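PDB 3FEQ: putative amidohydrolase from Unidentified, which probably acts as a zinc-dependent prolidase of the amidohydrolase superfamily, hydrolysing dipeptides with a C-terminal proline. Local coordinates for residues I310-N313 with K317-F320; E347-A352 with E386-V391; G364-I369 with I374-V379. All coordinates share one frame; numbering follows the deposited sequence. Where two conformers were deposited one is given.

Contact 1. Residues I310-N313 with K317-F320; sequences IYAN and KMGF
Met-318 meets Tyr-311 and Ala-312 through a chain that runs out straight and then bends at its end: CG lies anti to the carbonyl carbon (chi1 -77°), the next torsion is extended (chi2 175°), and a turn of chi3 to -94° swings the terminal methyl across the helix surface. CE thereby comes to 3.6 Å from the backbone N of Ala-312 and 3.8 Å from CB of Tyr-311. The sulfur approaches the tyrosine at the same atom, with SD 3.9 Å from Tyr-311 CB, while Ala-312 CB also meets the terminal methyl, 4.1 Å from Met-318 CE. Methionine therefore lies against the base of the tyrosine side chain and not its ring. That ring leads off elsewhere, passing Val-270 and Met-263, and its OH is hydrogen-bonded to the carbonyl O of Gly-252. No hydrogen bond joins 310-313 to 317-320; the side-chain contacts are apolar, with the methyl also lying against the backbone N of Ala-312. Leu-343 touches both Ala-312 and Met-318. The chain turns quickly between the two segments, and the CA atoms of Tyr-311 and Lys-317 are 7.5 Å apart. Beyond the turn, Lys-317 and Gly-319 bond through their backbones to Val-270 of strand 269-271, and Phe-320 bonds to Cys-64 of strand 56-66. Bridging those two strands, 317-320 is consistent with the closing strand position of a TIM barrel, which leads to the zinc ligand Asp-323, with helix 302-314 packed outside as in a beta/alpha barrel.

Contact 2. Residues E347-A352 with E386-V391; sequences EALRSA and EDIGVV
Leu-349 reaches with a single methyl from helix 345-351 to Ile-388 in the 3-10 segment 388-390 and to Val-391 just after it. Its CD2 sits 4.2 Å from CG2 of Val-391 and 4.3 Å from CD1 of Ile-388, so one methyl serves both residues. Ala-348, one residue earlier on the helix, adds a lighter touch, its CB 4.4 Å from the same Ile-388 CD1. Ile-388 can meet both helix residues because CG1 anti to the backbone N (chi1 -168°) and chi2 at 57° together put CD1 on the helix side. None of the three approaches is close and none is polar, which describes loose apolar packing over 116 Å² of buried surface.

The next layer fixes the backbones. Val-391 N donates to Ile-388 O at 3.1 Å, closing the turn that holds both of its contact residues on one side; a weak bond from Gly-389 N to Asp-387 OD1, 3.2 Å at 149°, has the pattern of an Asx turn at its start. On the helix, Ser-351 N bonds to Glu-347 O at 3.0 Å, and Leu-349 O is hydrogen-bonded to Thr-353 OG1.

Outward again, Pro-384 touches both Leu-349 and Val-391, while helix 335-340 covers the turn through Ala-340 on Ile-388 and Phe-336 on Val-391. Strand 56-66 also takes part, with Met-58 against Leu-349 and Phe-61 against Val-391. The contact thus joins helix 345-351 to the connection between strands 377-380 and 398-403, consistent with an apolar junction between the TIM-barrel part and the beta-strand part, as in amidohydrolases.

Contact 3. Residues G364-I369 with I374-V379; sequences GQLGVI and IADLVV
Ile-374 lays its CD1 over the aliphatic part of Gln-365, 3.7 Å from CG, and the same methyl stands 3.9 Å from CD2 of Leu-366. Beside this cover the backbones join: Ile-374 N donates to Gln-365 O at 3.0 Å and 162°, a nearly straight bond whose donor is tilted 19° from the carbonyl plane. Leu-366 also brings CD2 to 3.7 Å from Asp-376 OD2. That carboxylate is held elsewhere, by a salt bridge from OD2 to Arg-128 and a bond from Arg-404 N to OD1. Farther along, Ile-369 CG1 packs 3.8 Å from CD1 of Leu-377, and Ile-369 also touches Val-57 and Pro-59 of strand 56-66. A water lies 2.9 Å from both Val-368 O and Ile-374 O, although more acceptors surround it than it has protons. At Ala-375 the chain makes an inverse gamma turn, leading into strand 377-380. One direct backbone bond, helped by a water that probably links Val-368 O and Ile-374 O, holds 364-369 to 374-379. The side chains meet carbon against carbon, apart from Leu-366 CD2 against Asp-376 OD2 and Ile-374 against Gln-365 O, while the buried charge of Asp-376 is probably balanced by Arg-128.

All three contacts are largely buried, but they differ in chemistry. Contacts 1 and 2 have no hydrogen bond across their segments and rely on methyl and thioether packing; contact 3 adds a backbone bond and a water, and covers more than twice the surface of either. Contact 1 has an exposed edge at Ala-312. Contacts 1 and 2 touch: Phe-320 N lies 3.0 Å from Ser-351 O, a probable hydrogen bond tying 317-320 to Ser-351, and Phe-320 CB packs 3.7 Å from Ala-352 CA. Contact 3, about 6 Å from contact 2 at nearest atoms, falls between its segments in sequence, and both pack on strand 56-66.

Contact 1. Residues I310-N313 with K317-F320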
loop_
_atom_site.group_PDB
_atom_site.type_symbol
_atom_site.label_atom_id
_atom_site.label_comp_id
_atom_site.label_asym_id
_atom_site.label_seq_id
_atom_site.Cartn_x
_atom_site.Cartn_y
_atom_site.Cartn_z
ATOM N N ILE C 310 31.123 -41.128 13.587
ATOM C CA ILE C 310 31.541 -40.605 12.296
ATOM C C ILE C 310 32.250 -39.267 12.445
ATOM O O ILE C 310 33.343 -39.075 11.902
ATOM C CB ILE C 310 30.349 -40.429 11.365
ATOM C CG1 ILE C 310 29.485 -41.700 11.380
ATOM C CG2 ILE C 310 30.827 -40.011 9.976
ATOM C CD1 ILE C 310 28.401 -41.727 10.344
ATOM N N TYR C 311 31.644 -38.369 13.222
ATOM C CA TYR C 311 32.228 -37.060 13.495
ATOM C C TYR C 311 33.593 -37.137 14.186
ATOM O O TYR C 311 34.516 -36.394 13.834
ATOM C CB TYR C 311 31.266 -36.210 14.324
ATOM C CG TYR C 311 30.070 -35.713 13.549
ATOM C CD1 TYR C 311 30.222 -35.119 12.298
ATOM C CD2 TYR C 311 28.789 -35.808 14.078
ATOM C CE1 TYR C 311 29.121 -34.666 11.587
ATOM C CE2 TYR C 311 27.686 -35.360 13.371
ATOM C CZ TYR C 311 27.860 -34.787 12.134
ATOM O OH TYR C 311 26.767 -34.356 11.428
ATOM N N ALA C 312 33.703 -38.019 15.177
ATOM C CA ALA C 312 34.963 -38.262 15.858
ATOM C C ALA C 312 36.007 -38.769 14.876
ATOM O O ALA C 312 37.141 -38.291 14.854
ATOM C CB ALA C 312 34.766 -39.264 16.962
ATOM N N ASN C 313 35.606 -39.724 14.047
ATOM C CA ASN C 313 36.508 -40.341 13.090
ATOM C C ASN C 313 37.073 -39.372 12.079
ATOM O O ASN C 313 38.271 -39.377 11.827
ATOM C CB ASN C 313 35.815 -41.477 12.361
ATOM C CG ASN C 313 35.595 -42.669 13.244
ATOM O OD1 ASN C 313 36.248 -42.815 14.277
ATOM N ND2 ASN C 313 34.655 -43.520 12.863
ATOM N N LYS C 317 35.127 -31.141 15.121
ATOM C CA LYS C 317 34.768 -30.655 16.470
ATOM C C LYS C 317 33.258 -30.702 16.805
ATOM O O LYS C 317 32.417 -30.291 16.008
ATOM C CB LYS C 317 35.332 -29.249 16.727
ATOM C CG LYS C 317 36.795 -29.218 17.168
ATOM C CD LYS C 317 37.707 -28.735 16.055
ATOM C CE LYS C 317 38.073 -27.270 16.252
ATOM N NZ LYS C 317 38.232 -26.532 14.960
ATOM N N MET C 318 32.933 -31.208 17.993
ATOM C CA MET C 318 31.547 -31.348 18.442
ATOM C C MET C 318 31.234 -30.492 19.662
ATOM O O MET C 318 31.887 -30.612 20.691
ATOM C CB MET C 318 31.250 -32.800 18.786
ATOM C CG MET C 318 31.028 -33.655 17.595
ATOM S SD MET C 318 30.836 -35.358 18.090
ATOM C CE MET C 318 32.527 -35.940 17.895
ATOM N N GLY C 319 30.204 -29.664 19.560
ATOM C CA GLY C 319 29.750 -28.862 20.696
ATOM C C GLY C 319 28.527 -29.462 21.346
ATOM O O GLY C 319 27.807 -30.238 20.742
ATOM N N PHE C 320 28.297 -29.099 22.592
ATOM C CA PHE C 320 27.106 -29.521 23.316
ATOM C C PHE C 320 25.880 -28.794 22.773
ATOM O O PHE C 320 25.906 -27.585 22.584
ATOM C CB PHE C 320 27.308 -29.171 24.788
ATOM C CG PHE C 320 26.297 -29.768 25.708
ATOM C CD1 PHE C 320 26.557 -30.964 26.350
ATOM C CD2 PHE C 320 25.118 -29.088 26.009
ATOM C CE1 PHE C 320 25.639 -31.492 27.241
ATOM C CE2 PHE C 320 24.205 -29.608 26.893
ATOM C CZ PHE C 320 24.461 -30.811 27.509
#

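Contact 2. Residues E347-A352 with E386-V391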
loop_
_atom_site.group_PDB
_atom_site.type_symbol
_atom_site.label_atom_id
_atom_site.label_comp_id
_atom_site.label_asym_id
_atom_site.label_seq_id
_atom_site.Cartn_x
_atom_site.Cartn_y
_atom_site.Cartn_z
ATOM N N GLU C 347 35.593 -36.159 26.547
ATOM C CA GLU C 347 35.010 -35.556 25.362
ATOM C C GLU C 347 33.642 -34.905 25.634
ATOM O O GLU C 347 33.382 -33.787 25.195
ATOM C CB GLU C 347 34.939 -36.583 24.226
ATOM C CG GLU C 347 34.492 -36.023 22.883
ATOM C CD GLU C 347 35.246 -34.768 22.466
ATOM O OE1 GLU C 347 36.487 -34.729 22.635
ATOM O OE2 GLU C 347 34.592 -33.827 21.952
ATOM N N ALA C 348 32.798 -35.584 26.404
ATOM C CA ALA C 348 31.492 -35.044 26.786
ATOM C C ALA C 348 31.627 -33.705 27.513
ATOM O O ALA C 348 30.904 -32.753 27.226
ATOM C CB ALA C 348 30.740 -36.042 27.636
ATOM N N LEU C 349 32.601 -33.619 28.408
ATOM C CA LEU C 349 32.845 -32.383 29.111
ATOM C C LEU C 349 33.504 -31.326 28.227
ATOM O O LEU C 349 33.319 -30.128 28.450
ATOM C CB LEU C 349 33.679 -32.636 30.363
ATOM C CG LEU C 349 33.067 -33.504 31.467
ATOM C CD1 LEU C 349 34.102 -33.725 32.548
ATOM C CD2 LEU C 349 31.821 -32.888 32.066
ATOM N N ARG C 350 34.260 -31.760 27.225
ATOM C CA ARG C 350 34.932 -30.814 26.334
ATOM C C ARG C 350 33.931 -30.098 25.446
ATOM O O ARG C 350 34.122 -28.929 25.093
ATOM C CB ARG C 350 35.983 -31.507 25.461
ATOM C CG ARG C 350 37.377 -31.556 26.059
ATOM C CD ARG C 350 38.440 -31.606 24.963
ATOM N NE ARG C 350 39.761 -31.956 25.494
ATOM C CZ ARG C 350 40.248 -33.196 25.570
ATOM N NH1 ARG C 350 39.533 -34.228 25.132
ATOM N NH2 ARG C 350 41.462 -33.408 26.075
ATOM N N SER C 351 32.863 -30.812 25.100
ATOM C CA SER C 351 31.869 -30.301 24.168
ATOM C C SER C 351 31.138 -29.098 24.742
ATOM O O SER C 351 30.769 -28.182 24.005
ATOM C CB SER C 351 30.872 -31.394 23.796
ATOM O OG SER C 351 31.429 -32.253 22.816
ATOM N N ALA C 352 30.963 -29.104 26.060
ATOM C CA ALA C 352 30.239 -28.058 26.767
ATOM C C ALA C 352 31.160 -26.986 27.323
ATOM O O ALA C 352 30.704 -26.080 28.014
ATOM C CB ALA C 352 29.397 -28.662 27.883
ATOM N N GLU C 386 35.201 -39.409 36.117
ATOM C CA GLU C 386 34.948 -40.831 36.344
ATOM C C GLU C 386 33.482 -41.208 36.454
ATOM O O GLU C 386 33.083 -42.290 36.036
ATOM C CB GLU C 386 35.689 -41.318 37.577
ATOM C CG GLU C 386 36.854 -42.224 37.244
ATOM C CD GLU C 386 38.019 -42.023 38.183
ATOM O OE1 GLU C 386 39.116 -41.664 37.702
ATOM O OE2 GLU C 386 37.830 -42.201 39.406
ATOM N N ASP C 387 32.688 -40.342 37.065
ATOM C CA ASP C 387 31.243 -40.497 37.004
ATOM C C ASP C 387 30.589 -39.326 36.271
ATOM O O ASP C 387 30.495 -38.220 36.798
ATOM C CB ASP C 387 30.646 -40.664 38.400
ATOM C CG ASP C 387 29.139 -40.856 38.369
ATOM O OD1 ASP C 387 28.629 -41.500 37.420
ATOM O OD2 ASP C 387 28.461 -40.360 39.295
ATOM N N ILE C 388 30.119 -39.586 35.057
ATOM C CA ILE C 388 29.486 -38.555 34.257
ATOM C C ILE C 388 28.159 -38.128 34.866
ATOM O O ILE C 388 27.676 -37.027 34.607
ATOM C CB ILE C 388 29.277 -39.015 32.805
ATOM C CG1 ILE C 388 28.900 -37.830 31.915
ATOM C CG2 ILE C 388 28.223 -40.117 32.730
ATOM C CD1 ILE C 388 29.894 -36.706 31.931
ATOM N N GLY C 389 27.603 -38.980 35.719
ATOM C CA GLY C 389 26.340 -38.693 36.377
ATOM C C GLY C 389 26.349 -37.507 37.326
ATOM O O GLY C 389 25.287 -37.019 37.693
ATOM N N VAL C 390 27.532 -37.033 37.727
ATOM C CA VAL C 390 27.617 -35.893 38.659
ATOM C C VAL C 390 27.250 -34.594 37.953
ATOM O O VAL C 390 27.014 -33.565 38.587
ATOM C CB VAL C 390 29.002 -35.766 39.392
ATOM C CG1 VAL C 390 29.530 -37.120 39.818
ATOM C CG2 VAL C 390 30.027 -35.041 38.553
ATOM N N VAL C 391 27.171 -34.673 36.633
ATOM C CA VAL C 391 26.810 -33.545 35.807
ATOM C C VAL C 391 25.493 -33.820 35.108
ATOM O O VAL C 391 24.718 -32.906 34.866
ATOM C CB VAL C 391 27.876 -33.283 34.740
ATOM C CG1 VAL C 391 27.579 -32.021 34.042
ATOM C CG2 VAL C 391 29.235 -33.170 35.366
#

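Contact 3. Residues G364-I369 with I374-V379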
loop_
_atom_site.group_PDB
_atom_site.type_symbol
_atom_site.label_atom_id
_atom_site.label_comp_id
_atom_site.label_asym_id
_atom_site.label_seq_id
_atom_site.Cartn_x
_atom_site.Cartn_y
_atom_site.Cartn_z
ATOM N N GLY C 364 39.490 -18.835 25.287
ATOM C CA GLY C 364 40.297 -18.154 26.288
ATOM C C GLY C 364 39.481 -17.278 27.211
ATOM O O GLY C 364 39.942 -16.914 28.288
ATOM N N GLN C 365 38.258 -16.958 26.805
ATOM C CA GLN C 365 37.392 -16.090 27.587
ATOM C C GLN C 365 36.437 -16.907 28.444
ATOM O O GLN C 365 36.162 -16.557 29.584
ATOM C CB GLN C 365 36.601 -15.188 26.648
ATOM C CG GLN C 365 36.744 -13.704 26.908
ATOM C CD GLN C 365 38.180 -13.253 26.963
ATOM O OE1 GLN C 365 38.536 -12.397 27.775
ATOM N NE2 GLN C 365 39.022 -13.829 26.106
ATOM N N LEU C 366 35.922 -17.990 27.878
ATOM C CA LEU C 366 35.047 -18.899 28.601
ATOM C C LEU C 366 35.542 -20.322 28.386
ATOM O O LEU C 366 36.451 -20.548 27.579
ATOM C CB LEU C 366 33.604 -18.771 28.098
ATOM C CG LEU C 366 32.963 -17.380 28.113
ATOM C CD1 LEU C 366 31.727 -17.375 27.270
ATOM C CD2 LEU C 366 32.623 -16.918 29.518
ATOM N N GLY C 367 34.967 -21.266 29.127
ATOM C CA GLY C 367 35.238 -22.693 28.936
ATOM C C GLY C 367 36.606 -23.160 29.401
ATOM O O GLY C 367 37.016 -24.286 29.126
ATOM N N VAL C 368 37.319 -22.299 30.114
ATOM C CA VAL C 368 38.645 -22.649 30.612
ATOM C C VAL C 368 38.935 -21.931 31.934
ATOM O O VAL C 368 38.650 -20.735 32.065
ATOM C CB VAL C 368 39.747 -22.379 29.540
ATOM C CG1 VAL C 368 39.917 -20.885 29.266
ATOM C CG2 VAL C 368 41.065 -23.024 29.933
ATOM N N ILE C 369 39.416 -22.675 32.933
ATOM C CA ILE C 369 39.922 -22.055 34.158
ATOM C C ILE C 369 41.392 -21.696 33.997
ATOM O O ILE C 369 42.277 -22.522 34.196
ATOM C CB ILE C 369 39.735 -22.939 35.411
ATOM C CG1 ILE C 369 38.284 -23.377 35.544
ATOM C CG2 ILE C 369 40.138 -22.175 36.660
ATOM C CD1 ILE C 369 38.025 -24.197 36.775
ATOM N N ILE C 374 37.126 -15.353 32.119
ATOM C CA ILE C 374 35.949 -14.856 32.831
ATOM C C ILE C 374 35.475 -15.862 33.880
ATOM O O ILE C 374 35.499 -17.072 33.648
ATOM C CB ILE C 374 34.803 -14.572 31.857
ATOM C CG1 ILE C 374 35.258 -13.587 30.788
ATOM C CG2 ILE C 374 33.585 -14.065 32.589
ATOM C CD1 ILE C 374 34.272 -13.428 29.670
ATOM N N ALA C 375 35.024 -15.352 35.022
ATOM C CA ALA C 375 34.814 -16.175 36.189
ATOM C C ALA C 375 33.456 -16.862 36.176
ATOM O O ALA C 375 32.608 -16.634 37.050
ATOM C CB ALA C 375 34.994 -15.363 37.426
ATOM N N ASP C 376 33.272 -17.725 35.182
ATOM C CA ASP C 376 32.078 -18.549 35.073
ATOM C C ASP C 376 32.428 -19.952 35.532
ATOM O O ASP C 376 33.022 -20.724 34.789
ATOM C CB ASP C 376 31.574 -18.573 33.625
ATOM C CG ASP C 376 30.753 -17.332 33.256
ATOM O OD1 ASP C 376 30.749 -16.355 34.036
ATOM O OD2 ASP C 376 30.119 -17.331 32.174
ATOM N N LEU C 377 32.100 -20.254 36.781
ATOM C CA LEU C 377 32.532 -21.491 37.411
ATOM C C LEU C 377 31.367 -22.305 37.917
ATOM O O LEU C 377 30.339 -21.766 38.336
ATOM C CB LEU C 377 33.465 -21.212 38.590
ATOM C CG LEU C 377 34.942 -20.883 38.349
ATOM C CD1 LEU C 377 35.440 -21.406 37.001
ATOM C CD2 LEU C 377 35.170 -19.382 38.475
ATOM N N VAL C 378 31.559 -23.615 37.916
ATOM C CA VAL C 378 30.638 -24.533 38.545
ATOM C C VAL C 378 31.416 -25.285 39.606
ATOM O O VAL C 378 32.573 -25.643 39.395
ATOM C CB VAL C 378 30.067 -25.520 37.521
ATOM C CG1 VAL C 378 29.387 -26.667 38.211
ATOM C CG2 VAL C 378 29.088 -24.819 36.630
ATOM N N VAL C 379 30.799 -25.463 40.769
ATOM C CA VAL C 379 31.369 -26.301 41.800
ATOM C C VAL C 379 30.572 -27.586 41.994
ATOM O O VAL C 379 29.375 -27.569 42.258
ATOM C CB VAL C 379 31.565 -25.539 43.108
ATOM C CG1 VAL C 379 31.847 -26.494 44.247
ATOM C CG2 VAL C 379 32.691 -24.548 42.957
HETATM O O HOH W 1 36.269 -19.147 31.801
#